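PDB 5JVK: T9SS C-terminal target domain-containing protein from Bacteroides cellulosilyticus, which belongs to glycoside hydrolase family 39 and probably hydrolyses O-glycosidic bonds as an endo-acting enzyme of a gut symbiont. Local coordinates for residues W139-E143 with G199-A203; M155-S160 with E210-V215; I188-T192 with D232-L236. All coordinates share one frame. Residue numbers count along the deposited sequence, not the author numbering.

In the fold
All three contacts lie among the second to fourth β/α units of the (β/α)8 barrel. Contacts 1 and 2 both use helix 194-211, contact 1 within its length and contact 2 at its C-terminal end, their centres about 16 Å apart. Contact 3 joins the loop leading into that helix to helix 229-247. Contact 1 is fully buried and rests on an indole ring. Contact 2, partly buried, has a methionine-valine interior and a polar margin with a hydrogen bond across it. Contact 3 is also partly buried, and aromatic and proline-rich. Contacts 1 and 3 touch: Cys200 CB is 3.9 Å from Leu236 CD2, and Trp139 CZ3 is 4.1 Å from Pro191 CG.

Contact 1: residues W139-E143 with G199-A203; sequences WEHVE and GCANA
Trp139, Ala203 and Cys200 carry most of this buried contact between the short helix 139-142 and helix 194-211. Residues 139-142 are helical and Glu143 leaves the helix in an extended conformation (phi/psi -121/81), although its N still bonds to Trp139 O at 2.9 Å; Gly199-Ala203 form a regular helical turn. The CA atoms come nearest at Glu143 and Ala203, 6.4 Å apart. With chi1 in t, the Trp139 indole lies against the turn, CZ2 reaching 3.2 Å from Cys200 N and 3.6 Å from Gly199 C. Cys200, chi1 also t, lies over a face of the six-membered ring: CB is 3.8 Å from its centroid in a CH-pi contact, and SG is 4.2 Å away, 12° off the normal, a sulfur-aromatic contact. In the (β/α)8 barrel, helix 139-142 directly follows strand 132-138, so the indole joins the end of the second strand to the third unit's helix; Phe173 of strand 168-174 meets the Trp139 ring and touches Cys200 and Ala203. Ala203 CB packs 3.4 Å from Trp139 NE1, and Ala203 O is 3.6 Å from Val142 CG1. Indole NE1 of Trp139 donates to Glu143 OE1 (2.9 Å, 162°), fixing the extended carboxylate (chi1 and chi2 t) 3.5 Å from Ala203 CB, while Glu143 OE2 is hydrogen-bonded to Tyr181 and Gly147.

Contact 2: residues M155-S160 with E210-V215; sequences MYQFVS and EMGNRV
Val159 (chi1 t) lies under the guanidinium of Arg214, its CG1 3.6 Å from NH2 and over one face of that group, while its CG2 reaches 3.9 Å from both Met211 SD and Val215 CG2. Val159 and Arg214 also have the nearest CA atoms of the two segments, 7.2 Å apart. Met155-Ser160 is regular helix; across from it Gly212, with phi 72°, is the first residue to leave helical phi/psi, and the chain turns there so that Arg214 and Val215 again point their CB atoms toward the first helix. Met155 (chi1-chi3 all m) and Met211 (m, m, t) meet end to end, CE to CE at 3.7 Å. This is the packing of neighbouring helices in a (β/α)8 barrel: helix 153-164 of the second unit lies against the end of the third unit's helix and the loop that leads into strand 217-220, and both Met155 and Val215 reach Ile171 of strand 168-174 beneath. Toward the margin the chemistry turns polar. Tyr156, chi1 m, starts sideways but extends its ring across, and its OH donates to Glu210 OE2 at 2.8 Å. Arg214 NH1 lies at the edge of that ring, 4.3 Å from Tyr156 CD1. The Arg214 side chain (chi1 m, chi2 t, chi3 p) runs past Ser160, with NH2 4.0 Å from Ser160 N, to a salt bridge with Glu163 of helix 153-164.

Contact 3: residues I188-T192 with D232-L236; sequences IPFPT and DYLPL
Phe190, in the irregular segment Ile188-Thr192, has an extended backbone (phi/psi -171/132) and chi1 in t, which carry its ring into apolar packing with helix 229-247; CZ lies 3.5 Å from Tyr233 CD1 and CE2 4.0 Å from Leu236 CB. Beside it, Pro191 CG meets Leu236 CD2 at 3.7 Å. Asp232-Leu236 is helical, kinked where the proline nitrogen of Pro235 cannot bond to the preceding turn. The nearest CA pairs are Thr192-Asp232 at 6.3 Å and Pro191-Leu236 at 7.1 Å. As an aromatic pair, the Phe190 and Tyr233 rings are inclined by 27° but slid apart, their centroids 5.7 Å from each other, so they barely overlap. In the (β/α)8 barrel this loop follows the third strand and precedes helix 194-211, so the contact sets a β/α loop against the fourth unit's helix. The polar atoms of Asp232 meet carbon across the contact: Asp232 O lies at the edge of the Phe190 ring, 3.6 Å from CE2, and Asp232 OD2 is 3.4 Å from Ile188 CD1. That carboxylate oxygen accepts from Asp228 N, and Tyr233 OH is hydrogen-bonded to Leu220 O. Ahead of Phe190 the loop folds in an inverse gamma turn centred on Pro189, with a weak Phe190 N to Ile188 O bond of 2.8 Å. The segments are thus joined by apolar packing and van der Waals contact, while Asp232 OD2 and Tyr233 OH make their hydrogen bonds outside the pair.

Contact 1: residues W139-E143 with G199-A203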
loop_
_atom_site.group_PDB
_atom_site.type_symbol
_atom_site.label_atom_id
_atom_site.label_comp_id
_atom_site.label_asym_id
_atom_site.label_seq_id
_atom_site.Cartn_x
_atom_site.Cartn_y
_atom_site.Cartn_z
ATOM N N TRP A 139 -5.376 21.039 9.105
ATOM C CA TRP A 139 -4.984 22.406 9.486
ATOM C C TRP A 139 -5.902 22.937 10.595
ATOM O O TRP A 139 -5.431 23.506 11.581
ATOM C CB TRP A 139 -5.033 23.302 8.238
ATOM C CG TRP A 139 -4.682 24.762 8.409
ATOM C CD1 TRP A 139 -4.045 25.353 9.464
ATOM C CD2 TRP A 139 -4.918 25.803 7.452
ATOM N NE1 TRP A 139 -3.897 26.699 9.234
ATOM C CE2 TRP A 139 -4.423 27.002 8.006
ATOM C CE3 TRP A 139 -5.515 25.840 6.184
ATOM C CZ2 TRP A 139 -4.500 28.227 7.333
ATOM C CZ3 TRP A 139 -5.593 27.056 5.516
ATOM C CH2 TRP A 139 -5.090 28.235 6.095
ATOM N N GLU A 140 -7.204 22.719 10.419
ATOM C CA GLU A 140 -8.232 22.991 11.438
ATOM C C GLU A 140 -7.855 22.493 12.841
ATOM O O GLU A 140 -7.960 23.238 13.818
ATOM C CB GLU A 140 -9.559 22.353 10.996
ATOM C CG GLU A 140 -10.775 22.705 11.837
ATOM C CD GLU A 140 -12.077 22.272 11.181
ATOM O OE1 GLU A 140 -12.315 22.654 10.012
ATOM O OE2 GLU A 140 -12.865 21.554 11.832
ATOM N N HIS A 141 -7.409 21.243 12.927
ATOM C CA HIS A 141 -7.032 20.631 14.205
ATOM C C HIS A 141 -5.696 21.138 14.774
ATOM O O HIS A 141 -5.531 21.167 15.995
ATOM C CB HIS A 141 -7.012 19.098 14.090
ATOM C CG HIS A 141 -8.350 18.494 13.785
ATOM N ND1 HIS A 141 -8.493 17.309 13.095
ATOM C CD2 HIS A 141 -9.606 18.915 14.070
ATOM C CE1 HIS A 141 -9.777 17.021 12.976
ATOM N NE2 HIS A 141 -10.474 17.981 13.557
ATOM N N VAL A 142 -4.757 21.534 13.911
ATOM C CA VAL A 142 -3.463 22.081 14.371
ATOM C C VAL A 142 -3.572 23.533 14.859
ATOM O O VAL A 142 -2.921 23.894 15.840
ATOM C CB VAL A 142 -2.335 21.904 13.310
ATOM C CG1 VAL A 142 -1.229 22.955 13.421
ATOM C CG2 VAL A 142 -1.719 20.525 13.458
ATOM N N GLU A 143 -4.381 24.345 14.178
ATOM C CA GLU A 143 -4.576 25.757 14.522
ATOM C C GLU A 143 -6.068 26.012 14.810
ATOM O O GLU A 143 -6.794 26.485 13.932
ATOM C CB GLU A 143 -4.050 26.639 13.374
ATOM C CG GLU A 143 -4.073 28.143 13.627
ATOM C CD GLU A 143 -3.392 28.957 12.529
ATOM O OE1 GLU A 143 -3.101 28.413 11.443
ATOM O OE2 GLU A 143 -3.153 30.164 12.742
ATOM N N GLY A 199 -0.903 31.904 7.241
ATOM C CA GLY A 199 -1.439 31.077 8.320
ATOM C C GLY A 199 -1.249 29.590 8.095
ATOM O O GLY A 199 -0.937 28.856 9.032
ATOM N N CYS A 200 -1.445 29.156 6.849
ATOM C CA CYS A 200 -1.213 27.766 6.439
ATOM C C CYS A 200 0.263 27.397 6.551
ATOM O O CYS A 200 0.601 26.330 7.070
ATOM C CB CYS A 200 -1.690 27.550 4.996
ATOM S SG CYS A 200 -1.723 25.829 4.435
ATOM N N ALA A 201 1.129 28.290 6.068
ATOM C CA ALA A 201 2.582 28.094 6.114
ATOM C C ALA A 201 3.132 27.978 7.532
ATOM O O ALA A 201 3.932 27.085 7.815
ATOM C CB ALA A 201 3.287 29.220 5.373
ATOM N N ASN A 202 2.700 28.876 8.414
ATOM C CA ASN A 202 3.136 28.859 9.813
ATOM C C ASN A 202 2.517 27.710 10.617
ATOM O O ASN A 202 3.121 27.249 11.588
ATOM C CB ASN A 202 2.839 30.200 10.498
ATOM C CG ASN A 202 3.645 31.351 9.911
ATOM O OD1 ASN A 202 4.815 31.193 9.557
ATOM N ND2 ASN A 202 3.027 32.524 9.822
ATOM N N ALA A 203 1.326 27.257 10.219
ATOM C CA ALA A 203 0.678 26.100 10.856
ATOM C C ALA A 203 1.417 24.796 10.561
ATOM O O ALA A 203 1.631 23.984 11.464
ATOM C CB ALA A 203 -0.773 25.989 10.413
#

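Contact 2: residues M155-S160 with E210-V215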
loop_
_atom_site.group_PDB
_atom_site.type_symbol
_atom_site.label_atom_id
_atom_site.label_comp_id
_atom_site.label_asym_id
_atom_site.label_seq_id
_atom_site.Cartn_x
_atom_site.Cartn_y
_atom_site.Cartn_z
ATOM N N MET A 155 -1.806 12.270 16.132
ATOM C CA MET A 155 -0.482 12.419 15.505
ATOM C C MET A 155 0.647 11.758 16.294
ATOM O O MET A 155 1.478 11.060 15.711
ATOM C CB MET A 155 -0.136 13.893 15.267
ATOM C CG MET A 155 -0.758 14.476 14.012
ATOM S SD MET A 155 -0.175 13.707 12.486
ATOM C CE MET A 155 1.556 14.160 12.519
ATOM N N TYR A 156 0.678 11.991 17.605
ATOM C CA TYR A 156 1.647 11.329 18.490
ATOM C C TYR A 156 1.458 9.808 18.486
ATOM O O TYR A 156 2.441 9.064 18.499
ATOM C CB TYR A 156 1.553 11.866 19.931
ATOM C CG TYR A 156 2.019 13.304 20.109
ATOM C CD1 TYR A 156 3.326 13.680 19.787
ATOM C CD2 TYR A 156 1.162 14.286 20.617
ATOM C CE1 TYR A 156 3.761 14.990 19.949
ATOM C CE2 TYR A 156 1.588 15.599 20.784
ATOM C CZ TYR A 156 2.889 15.945 20.452
ATOM O OH TYR A 156 3.322 17.240 20.614
ATOM N N GLN A 157 0.199 9.363 18.469
ATOM C CA GLN A 157 -0.141 7.934 18.376
ATOM C C GLN A 157 0.373 7.296 17.080
ATOM O O GLN A 157 1.011 6.238 17.121
ATOM C CB GLN A 157 -1.660 7.718 18.496
ATOM C CG GLN A 157 -2.218 7.940 19.896
ATOM C CD GLN A 157 -3.730 7.769 19.960
ATOM O OE1 GLN A 157 -4.480 8.578 19.411
ATOM N NE2 GLN A 157 -4.187 6.718 20.640
ATOM N N PHE A 158 0.091 7.946 15.947
ATOM C CA PHE A 158 0.560 7.490 14.624
ATOM C C PHE A 158 2.085 7.387 14.540
ATOM O O PHE A 158 2.618 6.358 14.117
ATOM C CB PHE A 158 0.053 8.410 13.488
ATOM C CG PHE A 158 -1.201 7.919 12.814
ATOM C CD1 PHE A 158 -2.408 8.604 12.948
ATOM C CD2 PHE A 158 -1.174 6.770 12.031
ATOM C CE1 PHE A 158 -3.559 8.148 12.321
ATOM C CE2 PHE A 158 -2.322 6.309 11.404
ATOM C CZ PHE A 158 -3.517 6.998 11.549
ATOM N N VAL A 159 2.772 8.449 14.958
ATOM C CA VAL A 159 4.227 8.547 14.806
ATOM C C VAL A 159 4.983 7.589 15.737
ATOM O O VAL A 159 5.944 6.951 15.307
ATOM C CB VAL A 159 4.719 10.007 14.975
ATOM C CG1 VAL A 159 6.244 10.091 14.954
ATOM C CG2 VAL A 159 4.142 10.883 13.871
ATOM N N SER A 160 4.558 7.481 16.995
ATOM C CA SER A 160 5.216 6.567 17.944
ATOM C C SER A 160 4.994 5.099 17.561
ATOM O O SER A 160 5.924 4.293 17.636
ATOM C CB SER A 160 4.757 6.828 19.385
ATOM O OG SER A 160 3.458 6.321 19.621
ATOM N N GLU A 210 7.824 20.527 15.516
ATOM C CA GLU A 210 7.445 19.653 16.627
ATOM C C GLU A 210 7.918 18.220 16.409
ATOM O O GLU A 210 8.536 17.624 17.291
ATOM C CB GLU A 210 5.919 19.682 16.806
ATOM C CG GLU A 210 5.373 18.925 18.016
ATOM C CD GLU A 210 5.775 19.517 19.357
ATOM O OE1 GLU A 210 6.235 20.682 19.406
ATOM O OE2 GLU A 210 5.617 18.807 20.374
ATOM N N MET A 211 7.618 17.684 15.230
ATOM C CA MET A 211 8.010 16.322 14.866
ATOM C C MET A 211 9.498 16.212 14.568
ATOM O O MET A 211 10.141 15.240 14.968
ATOM C CB MET A 211 7.209 15.845 13.649
ATOM C CG MET A 211 5.721 15.701 13.910
ATOM S SD MET A 211 5.402 14.381 15.090
ATOM C CE MET A 211 3.690 14.690 15.508
ATOM N N GLY A 212 10.037 17.205 13.865
ATOM C CA GLY A 212 11.440 17.200 13.476
ATOM C C GLY A 212 11.672 16.164 12.394
ATOM O O GLY A 212 10.922 16.113 11.413
ATOM N N ASN A 213 12.694 15.330 12.588
ATOM C CA ASN A 213 13.018 14.241 11.656
ATOM C C ASN A 213 12.348 12.907 12.024
ATOM O O ASN A 213 12.697 11.860 11.476
ATOM C CB ASN A 213 14.538 14.099 11.518
ATOM C CG ASN A 213 15.168 15.288 10.807
ATOM O OD1 ASN A 213 14.547 16.347 10.663
ATOM N ND2 ASN A 213 16.404 15.119 10.351
ATOM N N ARG A 214 11.371 12.956 12.930
ATOM C CA ARG A 214 10.436 11.849 13.126
ATOM C C ARG A 214 9.491 11.718 11.919
ATOM O O ARG A 214 8.973 10.633 11.649
ATOM C CB ARG A 214 9.620 12.048 14.407
ATOM C CG ARG A 214 10.451 12.126 15.685
ATOM C CD ARG A 214 9.576 12.437 16.890
ATOM N NE ARG A 214 8.783 11.280 17.309
ATOM C CZ ARG A 214 7.751 11.316 18.155
ATOM N NH1 ARG A 214 7.347 12.458 18.711
ATOM N NH2 ARG A 214 7.111 10.187 18.452
ATOM N N VAL A 215 9.262 12.838 11.223
ATOM C CA VAL A 215 8.497 12.886 9.976
ATOM C C VAL A 215 9.287 13.694 8.940
ATOM O O VAL A 215 9.375 14.917 9.038
ATOM C CB VAL A 215 7.111 13.534 10.203
ATOM C CG1 VAL A 215 6.309 13.578 8.905
ATOM C CG2 VAL A 215 6.341 12.784 11.287
#

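Contact 3: residues I188-T192 with D232-L236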
loop_
_atom_site.group_PDB
_atom_site.type_symbol
_atom_site.label_atom_id
_atom_site.label_comp_id
_atom_site.label_asym_id
_atom_site.label_seq_id
_atom_site.Cartn_x
_atom_site.Cartn_y
_atom_site.Cartn_z
ATOM N N ILE A 188 -12.681 29.387 -3.248
ATOM C CA ILE A 188 -12.552 27.919 -3.170
ATOM C C ILE A 188 -12.153 27.468 -1.759
ATOM O O ILE A 188 -11.649 28.281 -0.985
ATOM C CB ILE A 188 -11.506 27.402 -4.195
ATOM C CG1 ILE A 188 -10.183 28.180 -4.081
ATOM C CG2 ILE A 188 -12.055 27.510 -5.614
ATOM C CD1 ILE A 188 -9.077 27.654 -4.973
ATOM N N PRO A 189 -12.358 26.173 -1.419
ATOM C CA PRO A 189 -11.901 25.673 -0.111
ATOM C C PRO A 189 -10.382 25.408 -0.104
ATOM O O PRO A 189 -9.929 24.264 -0.006
ATOM C CB PRO A 189 -12.733 24.398 0.084
ATOM C CG PRO A 189 -12.985 23.909 -1.299
ATOM C CD PRO A 189 -13.076 25.128 -2.179
ATOM N N PHE A 190 -9.618 26.495 -0.193
ATOM C CA PHE A 190 -8.166 26.464 -0.377
ATOM C C PHE A 190 -7.663 27.904 -0.196
ATOM O O PHE A 190 -8.245 28.822 -0.780
ATOM C CB PHE A 190 -7.825 25.948 -1.781
ATOM C CG PHE A 190 -6.359 25.695 -2.008
ATOM C CD1 PHE A 190 -5.802 24.453 -1.715
ATOM C CD2 PHE A 190 -5.537 26.689 -2.536
ATOM C CE1 PHE A 190 -4.452 24.211 -1.932
ATOM C CE2 PHE A 190 -4.186 26.451 -2.755
ATOM C CZ PHE A 190 -3.643 25.211 -2.452
ATOM N N PRO A 191 -6.605 28.116 0.615
ATOM C CA PRO A 191 -6.216 29.489 0.966
ATOM C C PRO A 191 -5.703 30.313 -0.220
ATOM O O PRO A 191 -4.658 29.987 -0.791
ATOM C CB PRO A 191 -5.104 29.285 2.004
ATOM C CG PRO A 191 -4.531 27.951 1.680
ATOM C CD PRO A 191 -5.697 27.124 1.224
ATOM N N THR A 192 -6.454 31.358 -0.581
ATOM C CA THR A 192 -6.084 32.281 -1.665
ATOM C C THR A 192 -5.768 33.722 -1.214
ATOM O O THR A 192 -5.374 34.541 -2.048
ATOM C CB THR A 192 -7.174 32.317 -2.761
ATOM O OG1 THR A 192 -8.447 32.612 -2.175
ATOM C CG2 THR A 192 -7.246 30.981 -3.488
ATOM N N ASP A 232 -3.679 29.361 -8.176
ATOM C CA ASP A 232 -4.076 29.131 -6.774
ATOM C C ASP A 232 -3.008 28.414 -5.951
ATOM O O ASP A 232 -2.621 28.899 -4.883
ATOM C CB ASP A 232 -5.391 28.341 -6.707
ATOM C CG ASP A 232 -6.564 29.081 -7.341
ATOM O OD1 ASP A 232 -6.575 30.331 -7.345
ATOM O OD2 ASP A 232 -7.487 28.401 -7.834
ATOM N N TYR A 233 -2.535 27.270 -6.442
ATOM C CA TYR A 233 -1.620 26.416 -5.673
ATOM C C TYR A 233 -0.209 26.999 -5.534
ATOM O O TYR A 233 0.336 27.029 -4.432
ATOM C CB TYR A 233 -1.548 25.006 -6.274
ATOM C CG TYR A 233 -0.937 23.986 -5.337
ATOM C CD1 TYR A 233 -1.742 23.155 -4.554
ATOM C CD2 TYR A 233 0.449 23.856 -5.223
ATOM C CE1 TYR A 233 -1.184 22.224 -3.690
ATOM C CE2 TYR A 233 1.014 22.934 -4.360
ATOM C CZ TYR A 233 0.195 22.123 -3.596
ATOM O OH TYR A 233 0.761 21.201 -2.753
ATOM N N LEU A 234 0.380 27.446 -6.641
ATOM C CA LEU A 234 1.767 27.937 -6.630
ATOM C C LEU A 234 1.999 29.154 -5.707
ATOM O O LEU A 234 3.036 29.218 -5.046
ATOM C CB LEU A 234 2.267 28.208 -8.061
ATOM C CG LEU A 234 3.721 28.659 -8.267
ATOM C CD1 LEU A 234 4.716 27.746 -7.562
ATOM C CD2 LEU A 234 4.034 28.725 -9.753
ATOM N N PRO A 235 1.049 30.115 -5.657
ATOM C CA PRO A 235 1.138 31.176 -4.646
ATOM C C PRO A 235 1.220 30.677 -3.204
ATOM O O PRO A 235 2.068 31.150 -2.447
ATOM C CB PRO A 235 -0.152 31.967 -4.864
ATOM C CG PRO A 235 -0.388 31.854 -6.326
ATOM C CD PRO A 235 0.107 30.490 -6.730
ATOM N N LEU A 236 0.350 29.737 -2.839
ATOM C CA LEU A 236 0.384 29.117 -1.511
ATOM C C LEU A 236 1.723 28.413 -1.282
ATOM O O LEU A 236 2.330 28.553 -0.222
ATOM C CB LEU A 236 -0.786 28.133 -1.347
ATOM C CG LEU A 236 -1.007 27.354 -0.036
ATOM C CD1 LEU A 236 -0.062 26.176 0.105
ATOM C CD2 LEU A 236 -0.902 28.239 1.195
#